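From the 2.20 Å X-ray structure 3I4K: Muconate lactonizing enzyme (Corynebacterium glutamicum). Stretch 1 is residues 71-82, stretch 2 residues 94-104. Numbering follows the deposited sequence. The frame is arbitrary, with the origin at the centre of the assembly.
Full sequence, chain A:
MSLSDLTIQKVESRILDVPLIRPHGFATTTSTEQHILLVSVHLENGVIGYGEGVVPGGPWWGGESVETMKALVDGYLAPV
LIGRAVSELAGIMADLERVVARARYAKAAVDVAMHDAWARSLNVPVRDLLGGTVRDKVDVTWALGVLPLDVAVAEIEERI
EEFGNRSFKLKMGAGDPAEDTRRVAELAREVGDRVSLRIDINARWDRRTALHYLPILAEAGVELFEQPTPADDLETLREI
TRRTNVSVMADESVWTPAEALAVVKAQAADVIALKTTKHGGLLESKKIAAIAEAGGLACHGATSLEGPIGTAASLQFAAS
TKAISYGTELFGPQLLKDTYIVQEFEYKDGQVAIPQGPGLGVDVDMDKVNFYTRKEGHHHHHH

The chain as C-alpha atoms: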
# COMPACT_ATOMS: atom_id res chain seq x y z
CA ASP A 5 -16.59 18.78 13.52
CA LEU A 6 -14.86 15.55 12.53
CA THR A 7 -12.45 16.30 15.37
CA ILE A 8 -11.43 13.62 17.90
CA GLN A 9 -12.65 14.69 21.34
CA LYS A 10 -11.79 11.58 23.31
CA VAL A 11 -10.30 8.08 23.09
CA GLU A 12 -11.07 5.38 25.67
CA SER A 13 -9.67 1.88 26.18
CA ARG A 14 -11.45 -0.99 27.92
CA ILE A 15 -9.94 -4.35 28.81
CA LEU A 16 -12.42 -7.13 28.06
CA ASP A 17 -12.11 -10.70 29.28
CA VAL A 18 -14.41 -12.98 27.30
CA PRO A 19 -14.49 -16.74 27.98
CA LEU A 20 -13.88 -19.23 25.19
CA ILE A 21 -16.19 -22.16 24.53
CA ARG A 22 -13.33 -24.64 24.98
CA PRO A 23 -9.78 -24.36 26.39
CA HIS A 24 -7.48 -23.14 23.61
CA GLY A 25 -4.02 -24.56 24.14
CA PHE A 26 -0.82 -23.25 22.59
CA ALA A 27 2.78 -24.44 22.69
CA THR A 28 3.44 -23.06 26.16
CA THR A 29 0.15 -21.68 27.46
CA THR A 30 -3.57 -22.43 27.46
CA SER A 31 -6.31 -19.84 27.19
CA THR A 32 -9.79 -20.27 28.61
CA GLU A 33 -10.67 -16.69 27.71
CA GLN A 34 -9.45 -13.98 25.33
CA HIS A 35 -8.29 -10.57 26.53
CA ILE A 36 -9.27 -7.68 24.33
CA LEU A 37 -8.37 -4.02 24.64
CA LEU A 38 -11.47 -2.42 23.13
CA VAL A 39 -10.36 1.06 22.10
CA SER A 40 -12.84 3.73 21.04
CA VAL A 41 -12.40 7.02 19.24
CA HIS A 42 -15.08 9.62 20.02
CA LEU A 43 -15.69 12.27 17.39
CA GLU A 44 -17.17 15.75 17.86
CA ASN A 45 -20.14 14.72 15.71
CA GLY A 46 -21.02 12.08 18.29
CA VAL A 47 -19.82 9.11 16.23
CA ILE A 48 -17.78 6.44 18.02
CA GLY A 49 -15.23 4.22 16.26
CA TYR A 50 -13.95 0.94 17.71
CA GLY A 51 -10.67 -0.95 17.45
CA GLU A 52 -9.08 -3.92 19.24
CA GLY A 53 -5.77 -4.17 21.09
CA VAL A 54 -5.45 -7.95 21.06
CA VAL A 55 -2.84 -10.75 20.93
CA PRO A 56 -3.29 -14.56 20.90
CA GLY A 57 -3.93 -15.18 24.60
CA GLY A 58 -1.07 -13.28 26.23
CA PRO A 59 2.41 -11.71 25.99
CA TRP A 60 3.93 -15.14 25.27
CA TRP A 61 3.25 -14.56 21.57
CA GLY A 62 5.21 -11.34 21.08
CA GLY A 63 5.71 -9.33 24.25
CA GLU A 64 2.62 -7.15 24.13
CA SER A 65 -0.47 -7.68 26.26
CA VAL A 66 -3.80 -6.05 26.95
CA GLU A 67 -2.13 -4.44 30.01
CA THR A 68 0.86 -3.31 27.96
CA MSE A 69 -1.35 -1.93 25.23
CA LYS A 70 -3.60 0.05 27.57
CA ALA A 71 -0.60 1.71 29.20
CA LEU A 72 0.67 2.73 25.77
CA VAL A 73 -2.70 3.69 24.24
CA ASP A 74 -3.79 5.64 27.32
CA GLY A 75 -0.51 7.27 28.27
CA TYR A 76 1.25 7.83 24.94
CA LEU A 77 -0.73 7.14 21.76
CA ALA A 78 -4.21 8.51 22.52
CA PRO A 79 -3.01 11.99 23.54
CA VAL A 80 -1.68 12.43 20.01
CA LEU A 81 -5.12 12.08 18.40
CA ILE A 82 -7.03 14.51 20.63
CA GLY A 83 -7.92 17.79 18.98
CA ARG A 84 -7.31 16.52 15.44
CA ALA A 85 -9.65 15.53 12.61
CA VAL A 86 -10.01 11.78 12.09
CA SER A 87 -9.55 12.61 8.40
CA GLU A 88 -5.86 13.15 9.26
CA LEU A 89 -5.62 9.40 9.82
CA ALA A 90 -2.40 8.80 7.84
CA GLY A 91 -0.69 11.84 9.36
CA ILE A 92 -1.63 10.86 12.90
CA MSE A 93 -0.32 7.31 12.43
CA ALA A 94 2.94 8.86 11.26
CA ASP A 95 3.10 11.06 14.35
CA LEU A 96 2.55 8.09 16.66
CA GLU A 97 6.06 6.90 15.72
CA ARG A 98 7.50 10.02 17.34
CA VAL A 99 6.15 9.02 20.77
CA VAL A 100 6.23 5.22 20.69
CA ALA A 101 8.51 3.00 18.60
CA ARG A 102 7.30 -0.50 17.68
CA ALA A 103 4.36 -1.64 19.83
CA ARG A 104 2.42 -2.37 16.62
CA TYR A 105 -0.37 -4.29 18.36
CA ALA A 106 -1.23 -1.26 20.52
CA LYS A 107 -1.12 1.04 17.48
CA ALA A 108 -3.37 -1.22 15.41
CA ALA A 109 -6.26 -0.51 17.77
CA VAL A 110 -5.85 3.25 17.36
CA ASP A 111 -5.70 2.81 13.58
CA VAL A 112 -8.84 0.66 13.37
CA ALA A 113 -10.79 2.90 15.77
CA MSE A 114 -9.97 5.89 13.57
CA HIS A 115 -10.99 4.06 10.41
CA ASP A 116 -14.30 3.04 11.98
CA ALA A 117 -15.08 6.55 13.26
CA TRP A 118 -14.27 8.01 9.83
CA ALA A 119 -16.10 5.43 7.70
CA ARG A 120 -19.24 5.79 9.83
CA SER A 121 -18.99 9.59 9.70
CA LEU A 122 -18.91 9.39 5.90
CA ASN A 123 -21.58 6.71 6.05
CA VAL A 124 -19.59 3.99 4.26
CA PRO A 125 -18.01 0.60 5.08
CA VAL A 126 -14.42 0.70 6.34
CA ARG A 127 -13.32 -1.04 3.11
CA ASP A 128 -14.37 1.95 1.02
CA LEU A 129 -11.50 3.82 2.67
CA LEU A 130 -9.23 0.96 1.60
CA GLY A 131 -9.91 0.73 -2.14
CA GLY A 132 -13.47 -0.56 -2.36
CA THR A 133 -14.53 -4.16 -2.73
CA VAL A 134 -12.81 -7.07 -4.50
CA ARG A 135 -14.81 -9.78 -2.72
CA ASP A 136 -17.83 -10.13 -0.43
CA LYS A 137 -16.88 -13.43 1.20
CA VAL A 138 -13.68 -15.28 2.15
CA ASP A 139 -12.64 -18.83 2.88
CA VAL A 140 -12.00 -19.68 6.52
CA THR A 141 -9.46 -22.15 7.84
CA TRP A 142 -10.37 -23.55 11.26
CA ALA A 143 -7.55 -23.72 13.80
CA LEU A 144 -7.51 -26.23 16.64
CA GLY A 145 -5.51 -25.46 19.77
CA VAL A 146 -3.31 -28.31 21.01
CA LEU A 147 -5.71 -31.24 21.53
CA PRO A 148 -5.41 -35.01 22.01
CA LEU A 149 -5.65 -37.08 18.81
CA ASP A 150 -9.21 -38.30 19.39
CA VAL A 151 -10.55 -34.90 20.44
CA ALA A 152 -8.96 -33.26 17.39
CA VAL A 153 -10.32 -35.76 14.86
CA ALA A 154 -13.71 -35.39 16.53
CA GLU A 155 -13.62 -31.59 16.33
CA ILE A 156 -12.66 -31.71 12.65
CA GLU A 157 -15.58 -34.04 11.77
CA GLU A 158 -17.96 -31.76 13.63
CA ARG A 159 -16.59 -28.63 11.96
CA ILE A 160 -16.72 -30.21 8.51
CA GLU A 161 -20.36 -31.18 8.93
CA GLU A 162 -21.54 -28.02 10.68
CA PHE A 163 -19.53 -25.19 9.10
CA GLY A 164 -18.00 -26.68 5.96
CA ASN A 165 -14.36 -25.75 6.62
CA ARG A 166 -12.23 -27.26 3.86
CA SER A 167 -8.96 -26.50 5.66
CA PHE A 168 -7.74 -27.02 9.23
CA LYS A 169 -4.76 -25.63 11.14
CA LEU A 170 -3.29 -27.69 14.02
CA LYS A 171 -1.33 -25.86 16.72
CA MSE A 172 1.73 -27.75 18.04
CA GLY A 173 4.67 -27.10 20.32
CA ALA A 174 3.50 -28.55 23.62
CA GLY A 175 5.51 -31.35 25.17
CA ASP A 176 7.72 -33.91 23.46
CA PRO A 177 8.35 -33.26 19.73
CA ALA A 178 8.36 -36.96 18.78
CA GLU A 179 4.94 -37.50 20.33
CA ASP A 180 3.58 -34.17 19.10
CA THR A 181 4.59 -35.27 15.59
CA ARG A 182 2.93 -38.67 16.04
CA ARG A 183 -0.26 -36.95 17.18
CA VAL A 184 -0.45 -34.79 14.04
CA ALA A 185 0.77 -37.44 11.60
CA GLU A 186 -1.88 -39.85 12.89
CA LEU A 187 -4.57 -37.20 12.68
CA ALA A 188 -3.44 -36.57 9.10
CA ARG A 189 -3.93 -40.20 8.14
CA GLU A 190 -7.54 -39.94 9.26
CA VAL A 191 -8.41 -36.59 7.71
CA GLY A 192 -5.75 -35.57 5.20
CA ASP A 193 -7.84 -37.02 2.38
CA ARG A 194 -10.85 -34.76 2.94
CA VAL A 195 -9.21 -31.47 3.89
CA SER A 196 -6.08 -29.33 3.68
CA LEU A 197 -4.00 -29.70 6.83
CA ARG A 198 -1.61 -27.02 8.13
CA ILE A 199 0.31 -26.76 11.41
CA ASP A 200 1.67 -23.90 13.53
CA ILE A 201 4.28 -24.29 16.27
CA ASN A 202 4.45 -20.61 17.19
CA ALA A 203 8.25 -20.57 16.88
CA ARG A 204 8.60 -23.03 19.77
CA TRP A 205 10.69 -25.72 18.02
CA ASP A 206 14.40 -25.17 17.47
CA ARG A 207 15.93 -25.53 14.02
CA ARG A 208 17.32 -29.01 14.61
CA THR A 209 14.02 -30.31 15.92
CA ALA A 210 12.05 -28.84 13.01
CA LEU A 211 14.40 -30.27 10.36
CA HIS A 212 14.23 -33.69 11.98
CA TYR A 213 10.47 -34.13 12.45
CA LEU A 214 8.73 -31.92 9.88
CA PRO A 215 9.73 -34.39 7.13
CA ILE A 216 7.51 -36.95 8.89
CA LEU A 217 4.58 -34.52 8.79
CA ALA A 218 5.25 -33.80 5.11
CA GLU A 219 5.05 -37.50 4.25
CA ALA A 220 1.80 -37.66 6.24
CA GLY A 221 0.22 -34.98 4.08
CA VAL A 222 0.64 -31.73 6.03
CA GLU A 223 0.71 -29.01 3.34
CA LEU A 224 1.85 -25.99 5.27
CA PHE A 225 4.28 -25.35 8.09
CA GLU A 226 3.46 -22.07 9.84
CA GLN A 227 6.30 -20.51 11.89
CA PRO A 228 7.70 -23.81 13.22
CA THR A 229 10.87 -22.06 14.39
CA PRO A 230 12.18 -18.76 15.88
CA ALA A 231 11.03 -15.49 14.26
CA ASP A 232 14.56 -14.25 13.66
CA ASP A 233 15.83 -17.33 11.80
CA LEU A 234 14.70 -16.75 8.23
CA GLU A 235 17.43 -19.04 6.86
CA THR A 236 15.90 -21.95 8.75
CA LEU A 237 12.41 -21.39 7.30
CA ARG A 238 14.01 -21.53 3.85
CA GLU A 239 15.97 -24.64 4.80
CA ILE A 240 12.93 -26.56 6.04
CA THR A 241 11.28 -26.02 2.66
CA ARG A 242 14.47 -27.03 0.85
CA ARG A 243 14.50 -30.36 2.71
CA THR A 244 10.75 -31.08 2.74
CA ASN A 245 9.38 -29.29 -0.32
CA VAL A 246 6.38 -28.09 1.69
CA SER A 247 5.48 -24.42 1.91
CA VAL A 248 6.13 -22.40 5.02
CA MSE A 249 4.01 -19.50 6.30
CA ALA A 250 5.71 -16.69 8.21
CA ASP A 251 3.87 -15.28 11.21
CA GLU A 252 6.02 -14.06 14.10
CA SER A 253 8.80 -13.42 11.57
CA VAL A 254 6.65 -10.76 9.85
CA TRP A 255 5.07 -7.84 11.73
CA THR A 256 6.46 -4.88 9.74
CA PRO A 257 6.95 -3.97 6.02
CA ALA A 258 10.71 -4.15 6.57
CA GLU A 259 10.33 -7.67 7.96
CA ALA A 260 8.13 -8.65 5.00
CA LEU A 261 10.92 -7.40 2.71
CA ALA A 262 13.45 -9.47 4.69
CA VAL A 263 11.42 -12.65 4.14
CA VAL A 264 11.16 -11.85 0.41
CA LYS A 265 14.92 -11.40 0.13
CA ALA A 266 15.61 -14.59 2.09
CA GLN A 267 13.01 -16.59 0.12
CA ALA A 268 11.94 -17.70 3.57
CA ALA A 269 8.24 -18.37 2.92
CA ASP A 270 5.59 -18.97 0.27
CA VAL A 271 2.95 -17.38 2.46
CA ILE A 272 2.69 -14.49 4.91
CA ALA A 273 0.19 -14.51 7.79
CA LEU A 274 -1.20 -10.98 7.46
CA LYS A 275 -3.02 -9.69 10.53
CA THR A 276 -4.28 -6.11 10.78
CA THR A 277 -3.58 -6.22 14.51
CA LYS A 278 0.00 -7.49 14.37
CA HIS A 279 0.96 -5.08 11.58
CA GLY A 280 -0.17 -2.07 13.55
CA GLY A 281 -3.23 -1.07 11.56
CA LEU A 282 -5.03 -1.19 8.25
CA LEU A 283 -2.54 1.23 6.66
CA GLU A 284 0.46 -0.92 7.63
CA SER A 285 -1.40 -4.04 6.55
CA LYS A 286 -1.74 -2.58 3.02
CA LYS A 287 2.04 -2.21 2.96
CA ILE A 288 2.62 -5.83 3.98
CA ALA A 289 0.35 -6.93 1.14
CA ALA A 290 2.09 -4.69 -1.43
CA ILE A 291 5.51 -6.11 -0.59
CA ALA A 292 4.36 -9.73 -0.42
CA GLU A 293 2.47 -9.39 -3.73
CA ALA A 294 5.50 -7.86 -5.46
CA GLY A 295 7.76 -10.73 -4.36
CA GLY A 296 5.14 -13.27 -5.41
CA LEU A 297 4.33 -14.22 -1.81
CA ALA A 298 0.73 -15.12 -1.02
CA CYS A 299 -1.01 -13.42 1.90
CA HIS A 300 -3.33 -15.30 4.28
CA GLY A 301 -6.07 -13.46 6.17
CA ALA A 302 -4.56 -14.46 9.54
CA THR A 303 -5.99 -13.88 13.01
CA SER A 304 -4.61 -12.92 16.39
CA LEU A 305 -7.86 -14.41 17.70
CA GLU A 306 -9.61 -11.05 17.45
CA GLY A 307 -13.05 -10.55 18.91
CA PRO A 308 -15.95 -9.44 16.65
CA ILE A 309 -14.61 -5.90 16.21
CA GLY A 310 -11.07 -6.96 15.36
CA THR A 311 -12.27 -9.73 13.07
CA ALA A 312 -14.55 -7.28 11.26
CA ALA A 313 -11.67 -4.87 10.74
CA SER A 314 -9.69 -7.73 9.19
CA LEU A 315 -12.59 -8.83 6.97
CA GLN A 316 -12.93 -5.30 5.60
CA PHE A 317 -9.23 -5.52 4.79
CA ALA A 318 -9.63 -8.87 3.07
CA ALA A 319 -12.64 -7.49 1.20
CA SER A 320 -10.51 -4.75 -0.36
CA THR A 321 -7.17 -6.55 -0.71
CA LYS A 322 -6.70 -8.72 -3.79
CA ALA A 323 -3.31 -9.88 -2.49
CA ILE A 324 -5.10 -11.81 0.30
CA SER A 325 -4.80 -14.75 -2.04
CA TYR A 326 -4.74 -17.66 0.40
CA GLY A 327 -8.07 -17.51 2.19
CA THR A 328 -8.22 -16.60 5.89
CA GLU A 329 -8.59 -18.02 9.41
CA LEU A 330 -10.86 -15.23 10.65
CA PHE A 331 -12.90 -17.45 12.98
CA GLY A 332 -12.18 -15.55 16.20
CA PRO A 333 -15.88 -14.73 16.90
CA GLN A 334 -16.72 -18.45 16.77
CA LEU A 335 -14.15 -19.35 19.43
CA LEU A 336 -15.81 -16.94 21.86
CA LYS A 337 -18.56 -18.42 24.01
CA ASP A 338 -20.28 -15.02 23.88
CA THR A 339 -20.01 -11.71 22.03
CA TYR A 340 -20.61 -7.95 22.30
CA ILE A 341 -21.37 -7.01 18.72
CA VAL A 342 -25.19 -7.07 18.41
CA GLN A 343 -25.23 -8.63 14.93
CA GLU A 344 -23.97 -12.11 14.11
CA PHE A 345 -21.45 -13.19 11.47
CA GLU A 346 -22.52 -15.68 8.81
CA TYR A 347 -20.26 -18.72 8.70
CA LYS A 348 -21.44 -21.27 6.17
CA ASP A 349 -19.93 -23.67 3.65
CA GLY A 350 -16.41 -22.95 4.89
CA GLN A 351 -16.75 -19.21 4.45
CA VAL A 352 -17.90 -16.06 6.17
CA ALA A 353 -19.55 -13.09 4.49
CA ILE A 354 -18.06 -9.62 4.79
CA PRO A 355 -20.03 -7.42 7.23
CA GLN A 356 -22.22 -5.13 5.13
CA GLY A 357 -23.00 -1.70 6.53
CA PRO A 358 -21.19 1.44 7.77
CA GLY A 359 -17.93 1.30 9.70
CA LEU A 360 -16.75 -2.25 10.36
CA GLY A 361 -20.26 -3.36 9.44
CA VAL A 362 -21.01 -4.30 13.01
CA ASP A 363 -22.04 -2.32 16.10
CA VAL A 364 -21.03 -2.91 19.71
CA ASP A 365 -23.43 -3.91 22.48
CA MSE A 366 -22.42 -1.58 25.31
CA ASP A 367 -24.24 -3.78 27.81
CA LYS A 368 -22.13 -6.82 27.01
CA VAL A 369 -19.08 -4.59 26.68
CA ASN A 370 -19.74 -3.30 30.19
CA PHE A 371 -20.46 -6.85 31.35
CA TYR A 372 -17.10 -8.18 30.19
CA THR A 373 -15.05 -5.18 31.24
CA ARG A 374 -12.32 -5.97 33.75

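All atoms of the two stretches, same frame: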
# COMPACT_ATOMS: atom_id res chain seq x y z
N ALA A 71 -1.54 0.73 28.68
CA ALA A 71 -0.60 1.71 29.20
C ALA A 71 -0.08 2.58 28.06
O ALA A 71 0.09 3.80 28.21
CB ALA A 71 0.55 1.01 29.91
N LEU A 72 0.17 1.97 26.91
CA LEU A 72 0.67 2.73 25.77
C LEU A 72 -0.42 3.56 25.08
O LEU A 72 -0.21 4.73 24.76
CB LEU A 72 1.35 1.78 24.76
CG LEU A 72 2.71 1.25 25.24
CD1 LEU A 72 3.25 0.20 24.27
CD2 LEU A 72 3.69 2.42 25.37
N VAL A 73 -1.59 2.96 24.87
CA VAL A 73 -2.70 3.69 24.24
C VAL A 73 -3.10 4.87 25.12
O VAL A 73 -3.13 6.01 24.67
CB VAL A 73 -3.94 2.78 24.04
CG1 VAL A 73 -5.12 3.63 23.56
CG2 VAL A 73 -3.63 1.68 23.03
N ASP A 74 -3.39 4.59 26.39
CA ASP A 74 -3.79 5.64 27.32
C ASP A 74 -2.74 6.72 27.55
O ASP A 74 -2.99 7.90 27.33
CB ASP A 74 -4.20 5.05 28.67
CG ASP A 74 -5.50 4.27 28.61
OD1 ASP A 74 -6.24 4.45 27.62
OD2 ASP A 74 -5.79 3.50 29.54
N GLY A 75 -1.55 6.31 27.97
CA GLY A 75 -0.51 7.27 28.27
C GLY A 75 0.35 7.88 27.18
O GLY A 75 0.98 8.91 27.42
N TYR A 76 0.40 7.28 25.99
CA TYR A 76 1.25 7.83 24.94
C TYR A 76 0.62 8.03 23.56
O TYR A 76 0.82 9.07 22.95
CB TYR A 76 2.51 6.96 24.78
CG TYR A 76 3.28 6.76 26.06
CD1 TYR A 76 2.94 5.75 26.95
CD2 TYR A 76 4.34 7.61 26.40
CE1 TYR A 76 3.64 5.58 28.15
CE2 TYR A 76 5.03 7.45 27.58
CZ TYR A 76 4.68 6.43 28.45
OH TYR A 76 5.36 6.28 29.64
N LEU A 77 -0.12 7.04 23.08
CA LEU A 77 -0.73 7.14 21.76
C LEU A 77 -1.96 8.05 21.68
O LEU A 77 -2.00 8.99 20.88
CB LEU A 77 -1.12 5.74 21.26
CG LEU A 77 -0.01 4.67 21.26
CD1 LEU A 77 -0.57 3.38 20.70
CD2 LEU A 77 1.17 5.14 20.44
N ALA A 78 -2.96 7.75 22.50
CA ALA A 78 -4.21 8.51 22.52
C ALA A 78 -4.03 10.03 22.52
O ALA A 78 -4.59 10.73 21.69
CB ALA A 78 -5.03 8.08 23.71
N PRO A 79 -3.23 10.55 23.46
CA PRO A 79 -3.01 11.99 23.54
C PRO A 79 -2.56 12.66 22.25
O PRO A 79 -2.58 13.89 22.14
CB PRO A 79 -1.99 12.13 24.66
CG PRO A 79 -1.24 10.83 24.60
CD PRO A 79 -2.36 9.84 24.41
N VAL A 80 -2.14 11.86 21.27
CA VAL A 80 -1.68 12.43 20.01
C VAL A 80 -2.88 12.74 19.12
O VAL A 80 -2.87 13.73 18.39
CB VAL A 80 -0.72 11.46 19.25
CG1 VAL A 80 -0.27 12.10 17.93
CG2 VAL A 80 0.50 11.13 20.11
N LEU A 81 -3.91 11.91 19.21
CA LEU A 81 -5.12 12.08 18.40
C LEU A 81 -6.01 13.26 18.79
O LEU A 81 -6.54 13.95 17.93
CB LEU A 81 -5.97 10.81 18.47
CG LEU A 81 -5.49 9.51 17.83
CD1 LEU A 81 -4.14 9.09 18.41
CD2 LEU A 81 -6.53 8.45 18.09
N ILE A 82 -6.17 13.46 20.09
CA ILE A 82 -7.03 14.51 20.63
C ILE A 82 -6.85 15.89 20.02
O ILE A 82 -5.74 16.42 19.95
CB ILE A 82 -6.87 14.59 22.16
CG1 ILE A 82 -7.29 13.25 22.78
CG2 ILE A 82 -7.74 15.72 22.72
CD1 ILE A 82 -7.04 13.16 24.25
N ALA A 94 1.54 8.51 11.43
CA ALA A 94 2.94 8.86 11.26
C ALA A 94 3.47 9.55 12.51
O ALA A 94 4.61 9.33 12.90
CB ALA A 94 3.11 9.77 10.05
N ASP A 95 2.65 10.38 13.15
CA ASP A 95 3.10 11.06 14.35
C ASP A 95 3.19 10.13 15.56
O ASP A 95 3.90 10.44 16.51
CB ASP A 95 2.19 12.25 14.68
CG ASP A 95 2.28 13.35 13.65
OD1 ASP A 95 3.40 13.65 13.18
OD2 ASP A 95 1.23 13.94 13.31
N LEU A 96 2.48 9.01 15.54
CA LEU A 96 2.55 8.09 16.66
C LEU A 96 3.99 7.59 16.83
O LEU A 96 4.46 7.41 17.96
CB LEU A 96 1.62 6.90 16.46
CG LEU A 96 0.12 7.19 16.32
CD1 LEU A 96 -0.66 5.88 16.47
CD2 LEU A 96 -0.31 8.20 17.40
N GLU A 97 4.68 7.37 15.71
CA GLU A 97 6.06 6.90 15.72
C GLU A 97 6.97 7.80 16.54
O GLU A 97 7.96 7.34 17.12
CB GLU A 97 6.60 6.79 14.29
CG GLU A 97 5.86 5.81 13.42
CD GLU A 97 5.78 4.44 14.06
OE1 GLU A 97 6.85 3.88 14.41
OE2 GLU A 97 4.65 3.94 14.22
N ARG A 98 6.65 9.09 16.60
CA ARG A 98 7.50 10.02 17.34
C ARG A 98 7.42 9.84 18.85
O ARG A 98 8.33 10.23 19.58
CB ARG A 98 7.14 11.47 16.97
CG ARG A 98 7.37 11.81 15.50
CD ARG A 98 6.97 13.25 15.19
NE ARG A 98 7.79 14.23 15.90
CZ ARG A 98 9.05 14.54 15.58
NH1 ARG A 98 9.65 13.94 14.55
NH2 ARG A 98 9.72 15.43 16.29
N VAL A 99 6.33 9.22 19.33
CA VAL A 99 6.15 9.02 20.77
C VAL A 99 6.33 7.58 21.24
O VAL A 99 6.69 7.35 22.41
CB VAL A 99 4.75 9.51 21.23
CG1 VAL A 99 4.53 10.93 20.76
CG2 VAL A 99 3.67 8.60 20.68
N VAL A 100 6.09 6.63 20.35
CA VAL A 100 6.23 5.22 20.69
C VAL A 100 6.75 4.40 19.51
O VAL A 100 6.08 4.30 18.47
CB VAL A 100 4.89 4.60 21.15
CG1 VAL A 100 5.09 3.13 21.50
CG2 VAL A 100 4.34 5.35 22.35
N ALA A 101 7.94 3.83 19.65
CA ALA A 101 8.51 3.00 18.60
C ALA A 101 7.92 1.61 18.77
O ALA A 101 7.52 1.23 19.87
CB ALA A 101 10.02 2.96 18.73
N ARG A 102 7.84 0.86 17.67
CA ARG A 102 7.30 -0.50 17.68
C ARG A 102 5.89 -0.56 18.28
O ARG A 102 5.02 0.23 17.90
CB ARG A 102 8.25 -1.44 18.43
CG ARG A 102 9.70 -1.27 17.97
CD ARG A 102 10.63 -2.39 18.40
NE ARG A 102 11.98 -2.08 17.95
CZ ARG A 102 12.96 -2.97 17.80
NH1 ARG A 102 12.74 -4.25 18.04
NH2 ARG A 102 14.15 -2.56 17.38
N ALA A 103 5.67 -1.49 19.20
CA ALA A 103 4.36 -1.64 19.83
C ALA A 103 3.24 -1.59 18.78
O ALA A 103 2.25 -0.88 18.95
CB ALA A 103 4.15 -0.53 20.87
N ARG A 104 3.41 -2.34 17.70
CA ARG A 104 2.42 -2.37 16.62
C ARG A 104 1.02 -2.80 17.07
O ARG A 104 0.03 -2.22 16.64
CB ARG A 104 2.89 -3.28 15.49
CG ARG A 104 4.19 -2.83 14.81
CD ARG A 104 4.07 -1.44 14.19
NE ARG A 104 5.11 -1.22 13.19
CZ ARG A 104 5.24 -0.10 12.47
NH1 ARG A 104 4.41 0.92 12.64
NH2 ARG A 104 6.20 -0.03 11.55

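What kind of force joins these two stretches? The contact is made of apolar packing: no hydrogen bond or salt bridge crosses it, and about 441 Å² of surface, counted on both sides, is buried. The helix of residues 71-81 meets the helix that starts stretch 2 at 136° between their N-to-C directions, so the helices run roughly against each other, and the axes come within 9.4 Å. Residues early in stretch 1 therefore meet residues late in stretch 2: L72 reaches V100 and A103, while V80 reaches D95, L96 and V99. The three residues covered most are L96, L77 and V100.

How does L96 fill its place? Its CA-to-CB bond points sideways, but with chi1 in m and chi2 in t the end of the side chain comes nearer to stretch 1. There L96 CD2 lies 3.8 Å from V80 CB, 4.1 Å from L81 CD1 and 3.9 Å from L77 O, so a single methyl touches three residues near the end of stretch 1. L81 also starts sideways and brings its end inward, and both leucines are buried. A branched, flexible apolar side chain suits this position, because its reach makes up for a CB that does not face the partner.

What does L77 do from the other side? It mirrors L96: a sideways CB, the same m and t rotamers, and an end that comes nearer. L77 CD2 packs 3.7 Å from V100 CG2 and 4.3 Å from V99 CG2, and stands 4.4 Å from L96 CB. One leucine methyl thus touches L96, V99 and V100. The wider pi-type turn at 73-77 includes this leucine, and L77 N bonds to L72 O at 2.9 Å.

How does V100 fill its place? Its backbone is extended, yet V100 N still bonds to L96 O at 3.0 Å, and its CB points toward stretch 1. V100 CG2 lies 3.4 Å from Y76 CB and also touches L77; both methyls are close to L72 CD2, V100 CG1 at 4.2 Å. The compact, beta-branched side chain is buried between these partners. Y76 offers its CB here while the end of its side chain leads away, leaving the hydroxyl free of this contact. L72 CD1 lies 3.6 Å from A103 CB; A103, just before a helix, needs only its small CB to meet the leucine.

What closes the opposite end of the contact? V80 points toward stretch 2, with V80 CG2 4.1 Å from V99 CG1 and V80 CG1 4.1 Å from D95 CB. D95 contributes only the aliphatic base of its side chain to that pair; D95 OD2 is hydrogen-bonded to a residue just beside one of the stretches.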